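Binding domain (Hc) of Paraclostridial Mosquitocidal Protein 1 (Paraclostridium bifermentans, PDB 6HOX) forms the receptor-binding part of a botulinum-like neurotoxin that targets Anopheles mosquitoes, and probably directs the toxin to host nerve cells. Local coordinates at residues Thr170-Val173 / Cys179-Tyr182; Gly185-Ser190 / Leu231-Val236; Ser242-Asn245 / Leu249-Phe252; Val329-Val334 / Gln376-Tyr381; Gly416-Asn421 / Leu427-Lys432. All coordinates share one frame; numbering follows the deposited sequence. Where two conformers were deposited one is given.

Contact 1. Residues Thr170-Val173 / Cys179-Tyr182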
# COMPACT_ATOMS: atom_id res chain seq x y z
N THR A 170 -13.39 -3.31 0.31
CA THR A 170 -14.66 -3.63 -0.30
C THR A 170 -15.64 -4.01 0.82
O THR A 170 -15.31 -4.79 1.70
CB THR A 170 -14.56 -4.76 -1.34
OG1 THR A 170 -13.51 -4.52 -2.29
CG2 THR A 170 -15.85 -4.95 -2.11
N ILE A 171 -16.86 -3.46 0.73
CA ILE A 171 -17.96 -3.76 1.65
C ILE A 171 -19.17 -4.13 0.78
O ILE A 171 -19.60 -3.33 -0.05
CB ILE A 171 -18.26 -2.54 2.56
CG1 ILE A 171 -17.07 -2.14 3.42
CG2 ILE A 171 -19.50 -2.73 3.43
CD1 ILE A 171 -17.14 -0.71 3.87
N THR A 172 -19.69 -5.35 0.94
CA THR A 172 -20.83 -5.81 0.19
C THR A 172 -22.01 -5.93 1.16
O THR A 172 -21.85 -6.40 2.31
CB THR A 172 -20.51 -7.11 -0.57
OG1 THR A 172 -20.32 -8.18 0.35
CG2 THR A 172 -19.28 -7.00 -1.45
N VAL A 173 -23.18 -5.45 0.72
CA VAL A 173 -24.41 -5.46 1.50
C VAL A 173 -25.50 -6.16 0.68
O VAL A 173 -25.96 -5.66 -0.34
CB VAL A 173 -24.80 -4.04 1.92
CG1 VAL A 173 -26.08 -4.01 2.75
CG2 VAL A 173 -23.66 -3.37 2.67
N CYS A 179 -23.67 -8.58 5.53
CA CYS A 179 -22.74 -7.56 5.23
C CYS A 179 -21.33 -8.16 5.31
O CYS A 179 -21.04 -8.83 6.30
CB CYS A 179 -22.87 -6.48 6.29
SG CYS A 179 -21.78 -5.11 5.90
N THR A 180 -20.48 -7.93 4.30
CA THR A 180 -19.13 -8.54 4.25
C THR A 180 -18.07 -7.48 3.94
O THR A 180 -18.29 -6.64 3.06
CB THR A 180 -19.06 -9.69 3.23
OG1 THR A 180 -20.07 -10.63 3.57
CG2 THR A 180 -17.71 -10.38 3.19
N LEU A 181 -16.94 -7.53 4.66
CA LEU A 181 -15.84 -6.59 4.48
C LEU A 181 -14.58 -7.33 4.02
O LEU A 181 -14.22 -8.38 4.57
CB LEU A 181 -15.56 -5.82 5.76
CG LEU A 181 -14.59 -4.64 5.57
CD1 LEU A 181 -14.99 -3.44 6.41
CD2 LEU A 181 -13.16 -5.04 5.91
N TYR A 182 -13.90 -6.72 3.04
CA TYR A 182 -12.71 -7.25 2.39
C TYR A 182 -11.59 -6.20 2.46
O TYR A 182 -11.86 -5.01 2.34
CB TYR A 182 -12.98 -7.53 0.90
CG TYR A 182 -14.05 -8.55 0.58
CD1 TYR A 182 -15.39 -8.19 0.56
CD2 TYR A 182 -13.73 -9.85 0.24
CE1 TYR A 182 -16.38 -9.11 0.27
CE2 TYR A 182 -14.72 -10.79 -0.07
CZ TYR A 182 -16.05 -10.42 -0.04
OH TYR A 182 -17.05 -11.32 -0.34
O HOH W 1 -19.43 -10.37 -0.71
O HOH W 2 -22.45 -9.42 1.76
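Thr170 pairs with Tyr182 and Thr172 with Thr180 through two backbone hydrogen bonds each, while Ile171-Leu181 and Val173-Cys179 form the alternating non-hydrogen-bonded pairs of an antiparallel hairpin. The two four-residue segments run antiparallel, at 168°. The firm grip is in the backbone: Tyr182 N lies 2.7 Å from Thr170 O, and Thr172 N gives a bond of 2.8 Å to Thr180 O. The face of Ile171, Val173, Cys179 and Leu181 is apolar. Ile171 CG1 meets Leu181 CD1 obliquely at 3.9 Å, and Cys179 SG, anti to its own N (chi1 -176°), reaches over to CG2 of Ile171 and CG2 of Val173, at 4.1 Å from each. Trp134 and Met136 of strand 131-137 pack on this face, as in a beta sandwich.

The face of the threonines, which also carries Tyr182, is buried too, covered by Val236 of helix 233-241, but it holds two waters between its hydroxyls. Thr172 and Thr180 run alongside each other, with Thr172 OG1 3.5 Å from Thr180 CB, and one water links their OG1 atoms. The other, in the plane of the Tyr182 ring at its edge, is 2.6 Å from both Thr172 OG1 and Tyr182 OH. The chemistry implies a hairpin that is apolar toward the sandwich interior and, under the helix, has its hydroxyls bridged by water.

Contact 2. Residues Gly185-Ser190 / Leu231-Val236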
# COMPACT_ATOMS: atom_id res chain seq x y z
N GLY A 185 -9.03 -7.60 -1.49
CA GLY A 185 -9.72 -8.70 -2.14
C GLY A 185 -9.92 -9.91 -1.24
O GLY A 185 -10.47 -10.90 -1.70
N ASP A 186 -9.43 -9.86 0.01
CA ASP A 186 -9.61 -10.94 0.99
C ASP A 186 -10.70 -10.59 2.01
O ASP A 186 -10.66 -9.56 2.68
CB ASP A 186 -8.31 -11.20 1.76
CG ASP A 186 -7.16 -11.74 0.93
OD1 ASP A 186 -7.44 -12.44 -0.07
OD2 ASP A 186 -6.01 -11.46 1.29
N LYS A 187 -11.66 -11.50 2.18
CA LYS A 187 -12.71 -11.37 3.17
C LYS A 187 -12.12 -11.40 4.58
O LYS A 187 -11.33 -12.28 4.92
CB LYS A 187 -13.70 -12.53 2.98
CG LYS A 187 -14.93 -12.45 3.86
CD LYS A 187 -16.00 -13.39 3.41
CE LYS A 187 -15.55 -14.84 3.41
NZ LYS A 187 -16.71 -15.74 3.28
N ILE A 188 -12.51 -10.41 5.38
CA ILE A 188 -11.98 -10.15 6.72
C ILE A 188 -13.03 -10.52 7.77
O ILE A 188 -12.71 -11.07 8.81
CB ILE A 188 -11.62 -8.65 6.86
CG1 ILE A 188 -10.56 -8.22 5.85
CG2 ILE A 188 -11.20 -8.30 8.27
CD1 ILE A 188 -9.33 -9.09 5.86
N ASP A 189 -14.26 -10.08 7.53
CA ASP A 189 -15.33 -10.21 8.51
C ASP A 189 -16.69 -10.16 7.79
O ASP A 189 -16.78 -9.71 6.63
CB ASP A 189 -15.23 -9.12 9.58
CG ASP A 189 -15.81 -9.51 10.92
OD1 ASP A 189 -16.41 -10.58 11.02
OD2 ASP A 189 -15.66 -8.72 11.85
N SER A 190 -17.72 -10.64 8.49
CA SER A 190 -19.07 -10.59 8.01
C SER A 190 -20.07 -10.65 9.19
O SER A 190 -19.78 -11.18 10.26
CB SER A 190 -19.30 -11.69 7.02
OG SER A 190 -19.52 -12.88 7.71
N LEU A 231 -21.43 -7.71 -4.57
CA LEU A 231 -20.52 -8.58 -5.29
C LEU A 231 -20.26 -9.82 -4.44
O LEU A 231 -20.23 -9.74 -3.20
CB LEU A 231 -19.20 -7.86 -5.60
CG LEU A 231 -19.27 -6.53 -6.34
CD1 LEU A 231 -17.87 -5.98 -6.56
CD2 LEU A 231 -19.99 -6.66 -7.66
N ASN A 232 -20.09 -10.97 -5.10
CA ASN A 232 -19.72 -12.19 -4.42
C ASN A 232 -18.19 -12.19 -4.22
O ASN A 232 -17.49 -11.30 -4.72
CB ASN A 232 -20.28 -13.44 -5.12
CG ASN A 232 -19.66 -13.73 -6.47
OD1 ASN A 232 -18.48 -13.46 -6.70
ND2 ASN A 232 -20.46 -14.28 -7.37
N GLU A 233 -17.71 -13.16 -3.44
CA GLU A 233 -16.33 -13.26 -3.00
C GLU A 233 -15.39 -13.29 -4.23
O GLU A 233 -14.31 -12.65 -4.21
CB GLU A 233 -16.20 -14.46 -2.05
CG GLU A 233 -14.88 -14.51 -1.31
CD GLU A 233 -14.80 -15.52 -0.17
OE1 GLU A 233 -15.84 -16.14 0.13
OE2 GLU A 233 -13.69 -15.71 0.39
N SER A 234 -15.80 -14.00 -5.29
CA SER A 234 -14.98 -14.13 -6.52
C SER A 234 -14.93 -12.81 -7.29
O SER A 234 -13.91 -12.46 -7.89
CB SER A 234 -15.48 -15.23 -7.42
OG SER A 234 -15.40 -16.47 -6.76
N GLU A 235 -16.06 -12.10 -7.31
CA GLU A 235 -16.15 -10.82 -7.97
C GLU A 235 -15.26 -9.78 -7.26
O GLU A 235 -14.68 -8.94 -7.92
CB GLU A 235 -17.61 -10.37 -8.04
CG GLU A 235 -18.43 -11.18 -9.01
CD GLU A 235 -19.92 -10.89 -9.00
OE1 GLU A 235 -20.48 -10.69 -7.90
OE2 GLU A 235 -20.52 -10.89 -10.08
N VAL A 236 -15.16 -9.83 -5.92
CA VAL A 236 -14.35 -8.86 -5.17
C VAL A 236 -12.87 -9.09 -5.48
O VAL A 236 -12.11 -8.14 -5.68
CB VAL A 236 -14.64 -8.92 -3.65
CG1 VAL A 236 -13.67 -8.05 -2.86
CG2 VAL A 236 -16.08 -8.56 -3.33
O HOH W 3 -12.42 -12.35 -2.34
O HOH W 4 -11.80 -13.89 0.30
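Lys187 and Glu233 are joined both by their charges and by a water that reaches past the lysine side chain to its backbone. The direct salt bridge between Lys187 NZ and Glu233 OE1 is long, at 3.3 Å, and its hydrogen bond is weak. The water makes two shorter links, accepting from Lys187 N at 3.0 Å and donating to Glu233 OE2 at 2.6 Å. The glutamate thus meets both the backbone and the ammonium group of one lysine. The two side chains cross at about a right angle: Glu233 reaches out extended, whereas the lysine chain bends at its third torsion (chi3 59°), swinging CE and NZ across the carboxylate.

A second water repeats the theme in the backbone, donating to Gly185 O and to Glu233 O, 2.7 Å from the latter. Direct packing is confined to the buried end, where Val236 CG1 touches Gly185 CA at 4.1 Å. Gly185 has a positive phi (78°), a conformation that favours glycine.

The helix start is fixed by a capping box. Asn232 OD1 accepts from Glu235 N at 2.8 Å, and Glu235 OE1 returns the bond through its anti lone pair, accepting from Asn232 N. Glu235 also has a salt bridge to Arg229. Helix 233-241 lies against the hairpin of strands 167-174 and 178-183, with Val236 on Thr170, Thr172 and Tyr182, while strand 186-192 continues the sheet beyond strand 178-183 through a classic bulge at Ile188 and Asp189, both opposite Leu181.

Contact 3. Residues Ser242-Asn245 / Leu249-Phe252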
# COMPACT_ATOMS: atom_id res chain seq x y z
N SER A 242 -8.17 -6.10 -10.83
CA SER A 242 -8.33 -5.25 -11.99
C SER A 242 -7.52 -3.96 -11.83
O SER A 242 -7.29 -3.27 -12.80
CB SER A 242 -9.79 -4.97 -12.27
OG SER A 242 -10.34 -4.02 -11.37
N TYR A 243 -7.10 -3.64 -10.60
CA TYR A 243 -6.29 -2.46 -10.34
C TYR A 243 -4.79 -2.70 -10.60
O TYR A 243 -4.01 -1.77 -10.48
CB TYR A 243 -6.52 -1.98 -8.91
CG TYR A 243 -7.89 -1.38 -8.74
CD1 TYR A 243 -8.22 -0.20 -9.37
CD2 TYR A 243 -8.87 -2.02 -7.99
CE1 TYR A 243 -9.47 0.37 -9.23
CE2 TYR A 243 -10.13 -1.45 -7.84
CZ TYR A 243 -10.43 -0.26 -8.47
OH TYR A 243 -11.67 0.30 -8.36
N PHE A 244 -4.42 -3.93 -10.96
CA PHE A 244 -3.01 -4.30 -11.19
C PHE A 244 -2.86 -4.98 -12.56
O PHE A 244 -2.18 -5.98 -12.71
CB PHE A 244 -2.54 -5.20 -10.04
CG PHE A 244 -2.60 -4.52 -8.69
CD1 PHE A 244 -1.58 -3.66 -8.30
CD2 PHE A 244 -3.67 -4.70 -7.83
CE1 PHE A 244 -1.63 -3.02 -7.07
CE2 PHE A 244 -3.71 -4.07 -6.59
CZ PHE A 244 -2.69 -3.23 -6.23
N ASN A 245 -3.48 -4.38 -13.58
CA ASN A 245 -3.58 -4.98 -14.92
C ASN A 245 -2.33 -4.69 -15.75
O ASN A 245 -2.16 -5.24 -16.84
CB ASN A 245 -4.84 -4.51 -15.65
CG ASN A 245 -5.05 -3.01 -15.56
OD1 ASN A 245 -4.86 -2.41 -14.49
ND2 ASN A 245 -5.46 -2.39 -16.66
N LEU A 249 6.04 -2.22 -11.77
CA LEU A 249 6.34 -2.64 -10.42
C LEU A 249 5.86 -1.56 -9.45
O LEU A 249 5.43 -0.48 -9.85
CB LEU A 249 7.85 -2.90 -10.30
CG LEU A 249 8.36 -4.11 -11.09
CD1 LEU A 249 9.87 -4.23 -10.98
CD2 LEU A 249 7.69 -5.38 -10.61
N ARG A 250 5.96 -1.85 -8.17
CA ARG A 250 5.42 -1.02 -7.12
C ARG A 250 6.48 -0.72 -6.07
O ARG A 250 7.40 -1.52 -5.83
CB ARG A 250 4.24 -1.74 -6.46
CG ARG A 250 3.09 -2.02 -7.41
CD ARG A 250 2.16 -0.84 -7.48
NE ARG A 250 1.15 -1.05 -8.50
CZ ARG A 250 0.36 -0.10 -8.95
NH1 ARG A 250 0.31 1.06 -8.31
NH2 ARG A 250 -0.35 -0.29 -10.04
N ASP A 251 6.33 0.44 -5.43
CA ASP A 251 7.07 0.74 -4.23
C ASP A 251 6.32 0.19 -3.01
O ASP A 251 5.23 -0.37 -3.11
CB ASP A 251 7.40 2.23 -4.13
CG ASP A 251 6.23 3.17 -3.86
OD1 ASP A 251 5.18 2.70 -3.36
OD2 ASP A 251 6.40 4.38 -4.15
N PHE A 252 6.97 0.33 -1.86
CA PHE A 252 6.56 -0.18 -0.58
C PHE A 252 5.14 0.30 -0.21
O PHE A 252 4.39 -0.45 0.47
CB PHE A 252 7.57 0.29 0.47
CG PHE A 252 7.29 -0.19 1.86
CD1 PHE A 252 7.73 -1.45 2.27
CD2 PHE A 252 6.57 0.59 2.74
CE1 PHE A 252 7.47 -1.90 3.55
CE2 PHE A 252 6.31 0.14 4.02
CZ PHE A 252 6.77 -1.10 4.43
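Arg250 extends from its loop to the edge of the Phe244 ring. CB already points toward residues 242-245. The chain then turns sharply at its second torsion (chi2 -86°), and from that bend it runs almost straight to the guanidinium group. CD is the first atom to come near, 4.4 Å from Phe244 CE1. NE is closer, 3.7 Å from CE1 and 3.8 Å from CD1 of Phe244, and it lies near the plane of the ring, at its edge. CZ follows at 4.0 Å from Phe244 CE1, so that the ring presents its edge to one face of the guanidinium group; the two planes stand 82° apart. This is an edge-on approach, unlike a cation-pi stack, in which the charge would sit above the ring. At the tip NH2 is 4.0 Å from Phe244 CD1 and equally far from Tyr243 O, which it approaches obliquely and too distantly for a firm bond. The other terminal nitrogen, NH1, is engaged by the backbone carbonyls of Gly254 and Arg58, which give this buried charge its main polar partners. Those two bonds probably fix the rotation of the flat group and so hold its face to the phenylalanine.

Both segments belong to the irregular connection between helix 233-241 and strand 263-267. Phe244 also packs against Phe240 of that helix, Tyr243 meets Trp94 of strand 89-96 edge-to-face, and Phe252 does likewise with Tyr436 of strand 435-438.

Contact 4. Residues Val329-Val334 / Gln376-Tyr381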
# COMPACT_ATOMS: atom_id res chain seq x y z
N VAL A 329 9.20 1.78 -13.70
CA VAL A 329 9.89 0.52 -13.77
C VAL A 329 8.85 -0.55 -14.03
O VAL A 329 7.85 -0.63 -13.34
CB VAL A 329 10.68 0.20 -12.49
CG1 VAL A 329 11.51 -1.06 -12.65
CG2 VAL A 329 11.54 1.37 -12.07
N ARG A 330 9.10 -1.37 -15.06
CA ARG A 330 8.23 -2.47 -15.40
C ARG A 330 8.95 -3.80 -15.20
O ARG A 330 10.18 -3.91 -15.31
CB ARG A 330 7.73 -2.32 -16.84
CG ARG A 330 6.78 -1.14 -17.02
CD ARG A 330 6.39 -0.93 -18.47
NE ARG A 330 5.50 0.21 -18.63
CZ ARG A 330 5.85 1.49 -18.60
NH1 ARG A 330 7.13 1.84 -18.52
NH2 ARG A 330 4.92 2.42 -18.62
N LYS A 331 8.13 -4.79 -14.87
CA LYS A 331 8.49 -6.18 -14.74
C LYS A 331 9.37 -6.60 -15.93
O LYS A 331 8.98 -6.41 -17.05
CB LYS A 331 7.17 -6.97 -14.73
CG LYS A 331 7.29 -8.45 -14.50
CD LYS A 331 6.05 -9.23 -14.87
CE LYS A 331 4.80 -8.77 -14.17
NZ LYS A 331 3.69 -9.73 -14.40
N ASN A 332 10.56 -7.13 -15.62
CA ASN A 332 11.56 -7.67 -16.53
C ASN A 332 12.48 -6.59 -17.13
O ASN A 332 13.29 -6.91 -18.00
CB ASN A 332 10.98 -8.52 -17.66
CG ASN A 332 10.20 -9.71 -17.15
OD1 ASN A 332 9.22 -10.11 -17.77
ND2 ASN A 332 10.62 -10.28 -16.02
N ASP A 333 12.43 -5.36 -16.63
CA ASP A 333 13.35 -4.32 -17.09
C ASP A 333 14.76 -4.64 -16.58
O ASP A 333 14.91 -5.08 -15.46
CB ASP A 333 12.97 -2.93 -16.58
CG ASP A 333 11.81 -2.28 -17.32
OD1 ASP A 333 11.35 -2.87 -18.33
OD2 ASP A 333 11.39 -1.18 -16.88
N VAL A 334 15.76 -4.38 -17.43
CA VAL A 334 17.14 -4.48 -17.05
C VAL A 334 17.57 -3.11 -16.54
O VAL A 334 17.34 -2.09 -17.18
CB VAL A 334 18.05 -4.97 -18.20
CG1 VAL A 334 19.53 -4.81 -17.86
CG2 VAL A 334 17.74 -6.42 -18.54
N GLN A 376 5.66 -13.37 -8.35
CA GLN A 376 4.35 -13.51 -7.71
C GLN A 376 3.34 -12.75 -8.59
O GLN A 376 3.53 -12.65 -9.78
CB GLN A 376 4.46 -13.03 -6.26
CG GLN A 376 5.47 -13.81 -5.42
CD GLN A 376 5.10 -15.27 -5.30
OE1 GLN A 376 3.96 -15.62 -5.02
NE2 GLN A 376 6.08 -16.14 -5.53
N SER A 377 2.28 -12.19 -8.02
CA SER A 377 1.27 -11.46 -8.79
C SER A 377 1.58 -9.96 -8.80
O SER A 377 2.37 -9.49 -7.98
CB SER A 377 -0.08 -11.73 -8.24
OG SER A 377 -0.04 -11.63 -6.82
N ASN A 378 0.97 -9.22 -9.73
CA ASN A 378 1.24 -7.79 -9.97
C ASN A 378 0.84 -6.91 -8.77
O ASN A 378 1.29 -5.76 -8.70
CB ASN A 378 0.46 -7.23 -11.16
CG ASN A 378 1.02 -7.62 -12.50
OD1 ASN A 378 2.17 -8.04 -12.62
ND2 ASN A 378 0.21 -7.46 -13.54
N ASP A 379 0.00 -7.44 -7.87
CA ASP A 379 -0.49 -6.69 -6.74
C ASP A 379 0.56 -6.58 -5.62
O ASP A 379 0.38 -5.79 -4.70
CB ASP A 379 -1.78 -7.31 -6.20
CG ASP A 379 -1.62 -8.78 -5.88
OD1 ASP A 379 -1.43 -9.56 -6.82
OD2 ASP A 379 -1.59 -9.10 -4.69
N LYS A 380 1.62 -7.39 -5.65
CA LYS A 380 2.66 -7.35 -4.58
C LYS A 380 3.42 -6.02 -4.63
O LYS A 380 3.67 -5.46 -5.70
CB LYS A 380 3.56 -8.57 -4.72
CG LYS A 380 2.81 -9.89 -4.61
CD LYS A 380 1.93 -9.93 -3.39
CE LYS A 380 1.51 -11.33 -2.95
NZ LYS A 380 1.09 -12.14 -4.12
N TYR A 381 3.73 -5.47 -3.45
CA TYR A 381 4.39 -4.18 -3.35
C TYR A 381 5.90 -4.36 -3.18
O TYR A 381 6.59 -3.42 -2.82
CB TYR A 381 3.84 -3.37 -2.17
CG TYR A 381 2.42 -2.89 -2.35
CD1 TYR A 381 1.72 -3.08 -3.53
CD2 TYR A 381 1.76 -2.25 -1.32
CE1 TYR A 381 0.40 -2.68 -3.68
CE2 TYR A 381 0.45 -1.84 -1.45
CZ TYR A 381 -0.24 -2.04 -2.64
OH TYR A 381 -1.53 -1.61 -2.78
O HOH W 5 3.77 -11.20 -12.26
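Lys331 and Asn378 carry this surface contact with their side-chain ends, and hydrogen bonding is its chief chemistry. Lys331 NZ donates to Asn378 OD1 at 2.9 Å, approaching at a C=O...N angle of 139° and tilted modestly from the carbonyl plane. The two side chains meet at about a right angle; the lysine runs out with CG anti to its backbone N (chi1 -176°) and bends near its end. Asn378 uses the other half of its amide as well, ND2 donating to Phe244 O, so both ends of the group are gripped and its rotation is set.

Water supplies the second kind of link. One molecule accepts from Lys331 NZ at 2.6 Å and donates to Gln376 O at 2.9 Å, so NZ is tied to residues 376-381 once directly and once through water.

Local bonds shape the two loops. Asp333 N bonds to Arg330 O at 3.0 Å, closing a type II turn in which Asn332 has a positive phi, and Arg330 N returns a bond to Asp333 OD2 from well above the carboxylate plane. Across the way, Lys380 N reaches Ser377 O at 3.2 Å in a type I turn, with Lys380 NZ donating to Ser377 OG. The turns, one leading into strand 333-339 and one connecting strands 369-373 and 384-388, are joined by Lys331 and Asn378, each the second residue of its turn, in keeping with the strand-linking loops of a beta-trefoil.

Contact 5. Residues Gly416-Asn421 / Leu427-Lys432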
# COMPACT_ATOMS: atom_id res chain seq x y z
N GLY A 416 21.90 -18.99 -6.72
CA GLY A 416 21.59 -19.92 -7.79
C GLY A 416 20.55 -20.92 -7.35
O GLY A 416 19.66 -21.25 -8.10
N TRP A 417 20.63 -21.37 -6.09
CA TRP A 417 19.68 -22.34 -5.53
C TRP A 417 18.25 -21.76 -5.53
O TRP A 417 17.32 -22.43 -5.92
CB TRP A 417 20.08 -22.78 -4.12
CG TRP A 417 19.16 -23.83 -3.59
CD1 TRP A 417 18.16 -23.66 -2.67
CD2 TRP A 417 19.11 -25.21 -3.98
NE1 TRP A 417 17.50 -24.84 -2.48
CE2 TRP A 417 18.06 -25.81 -3.26
CE3 TRP A 417 19.84 -25.99 -4.89
CZ2 TRP A 417 17.72 -27.15 -3.41
CZ3 TRP A 417 19.51 -27.31 -5.04
CH2 TRP A 417 18.47 -27.89 -4.30
N TYR A 418 18.09 -20.53 -5.04
CA TYR A 418 16.76 -19.90 -4.97
C TYR A 418 16.21 -19.69 -6.38
O TYR A 418 15.02 -19.85 -6.62
CB TYR A 418 16.79 -18.58 -4.21
CG TYR A 418 17.15 -18.72 -2.75
CD1 TYR A 418 17.14 -19.95 -2.13
CD2 TYR A 418 17.49 -17.61 -2.00
CE1 TYR A 418 17.48 -20.09 -0.80
CE2 TYR A 418 17.85 -17.74 -0.66
CZ TYR A 418 17.84 -18.98 -0.06
OH TYR A 418 18.18 -19.16 1.24
N LEU A 419 17.08 -19.33 -7.31
CA LEU A 419 16.64 -19.14 -8.69
C LEU A 419 16.08 -20.46 -9.24
O LEU A 419 14.93 -20.50 -9.67
CB LEU A 419 17.80 -18.65 -9.55
CG LEU A 419 17.48 -18.49 -11.04
CD1 LEU A 419 16.40 -17.43 -11.26
CD2 LEU A 419 18.74 -18.13 -11.80
N ASP A 420 16.88 -21.53 -9.20
CA ASP A 420 16.52 -22.78 -9.86
C ASP A 420 15.33 -23.46 -9.16
O ASP A 420 14.58 -24.16 -9.81
CB ASP A 420 17.69 -23.76 -9.92
CG ASP A 420 18.88 -23.28 -10.73
OD1 ASP A 420 18.71 -22.35 -11.55
OD2 ASP A 420 20.00 -23.82 -10.50
N ASN A 421 15.16 -23.23 -7.85
CA ASN A 421 14.10 -23.91 -7.07
C ASN A 421 13.03 -22.90 -6.59
O ASN A 421 12.32 -23.15 -5.62
CB ASN A 421 14.74 -24.67 -5.91
CG ASN A 421 15.69 -25.74 -6.41
OD1 ASN A 421 16.91 -25.53 -6.40
ND2 ASN A 421 15.13 -26.83 -6.90
N LEU A 427 8.68 -20.49 2.99
CA LEU A 427 8.26 -19.10 3.22
C LEU A 427 9.46 -18.20 3.54
O LEU A 427 9.54 -17.11 3.01
CB LEU A 427 7.25 -19.08 4.37
CG LEU A 427 6.60 -17.72 4.63
CD1 LEU A 427 5.74 -17.29 3.45
CD2 LEU A 427 5.77 -17.75 5.91
N LYS A 428 10.36 -18.65 4.42
CA LYS A 428 11.52 -17.87 4.87
C LYS A 428 12.40 -17.48 3.67
O LYS A 428 12.87 -16.34 3.57
CB LYS A 428 12.30 -18.67 5.91
CG LYS A 428 13.56 -18.00 6.46
CD LYS A 428 14.70 -18.96 6.78
CE LYS A 428 15.32 -19.58 5.54
NZ LYS A 428 16.65 -20.18 5.80
N LYS A 429 12.62 -18.43 2.75
CA LYS A 429 13.51 -18.21 1.62
C LYS A 429 12.83 -17.28 0.62
O LYS A 429 13.49 -16.39 0.11
CB LYS A 429 13.88 -19.54 0.97
CG LYS A 429 14.83 -20.38 1.82
CD LYS A 429 15.22 -21.67 1.17
CE LYS A 429 15.34 -22.82 2.15
NZ LYS A 429 16.13 -22.45 3.35
N HIS A 430 11.55 -17.51 0.35
CA HIS A 430 10.74 -16.57 -0.45
C HIS A 430 10.91 -15.16 0.13
O HIS A 430 11.22 -14.24 -0.60
CB HIS A 430 9.26 -16.97 -0.57
CG HIS A 430 8.93 -17.85 -1.74
ND1 HIS A 430 7.84 -18.70 -1.74
CD2 HIS A 430 9.55 -18.05 -2.92
CE1 HIS A 430 7.80 -19.38 -2.87
NE2 HIS A 430 8.84 -18.99 -3.62
N THR A 431 10.75 -15.02 1.46
CA THR A 431 10.83 -13.74 2.17
C THR A 431 12.19 -13.06 1.92
O THR A 431 12.23 -11.85 1.66
CB THR A 431 10.50 -13.94 3.66
OG1 THR A 431 9.14 -14.36 3.81
CG2 THR A 431 10.66 -12.69 4.50
N LYS A 432 13.30 -13.82 1.98
CA LYS A 432 14.66 -13.30 1.79
C LYS A 432 14.95 -12.84 0.35
O LYS A 432 15.98 -12.18 0.11
CB LYS A 432 15.72 -14.37 2.07
CG LYS A 432 15.80 -14.89 3.49
CD LYS A 432 17.11 -15.56 3.81
CE LYS A 432 17.33 -16.88 3.11
NZ LYS A 432 18.79 -17.13 2.92
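Tyr418 reaches from the short helix 416-420 to Lys429 and Lys432 of the next one. At the start, Gly416 O accepts from Asp420 N at 3.0 Å, and Trp417 O then takes the amide of Asn421, making little more than one helical turn. Tyr418 follows, its N bonded to Ser415 OG. Its ring, with CG anti to the carbonyl carbon (chi1 -65°), projects toward the partner helix. Lys429 crosses it at about a right angle: CB lies over one face, and the chain then passes obliquely by the CE1 rim, CG 3.7 Å from Tyr418 CE1 and CD closer, 3.4 Å from the same carbon. Beyond CD the lysine bends twice on the way to its amine.

Lys432 comes to the edge instead, with NZ in the plane of the ring and donating to Tyr418 OH at 2.7 Å; Lys432 CE stands 3.1 Å from the same oxygen. The nearby ammonium charge probably polarises the buried phenol, and NZ has a further, weak bond to Ile398 O. Both helices lie in the connection between strands 409-415 and 435-438 of the beta-trefoil, and Tyr418 also touches Ser397 of strand 394-398.

Leu419 turns to that strand too, packing on Leu395. At Asn421 the chain leaves helical geometry, and its O accepts a bond from Thr424 OG1 in the connection to Leu427, whose own carbonyl takes both Thr431 N and Thr431 OG1.

Followed from the N terminus, the five contacts come in series, and none encloses or crosses another. Contact 1 closes a tight hairpin in the N-terminal receptor-binding region; contact 2 then spans about forty residues to bring helix 233-241 back over that hairpin, and the two touch. Contact 3 closes a short loop just after the helix, where the chain passes into the trefoil region. Contact 4, again a wide loop, joins two turns there and touches contact 3, through Leu249 with Val329 and Phe244 with Asn378. Contact 5 closes the last short loop, pairing two helices near the C terminus, its centre about 17 Å from that of contact 4.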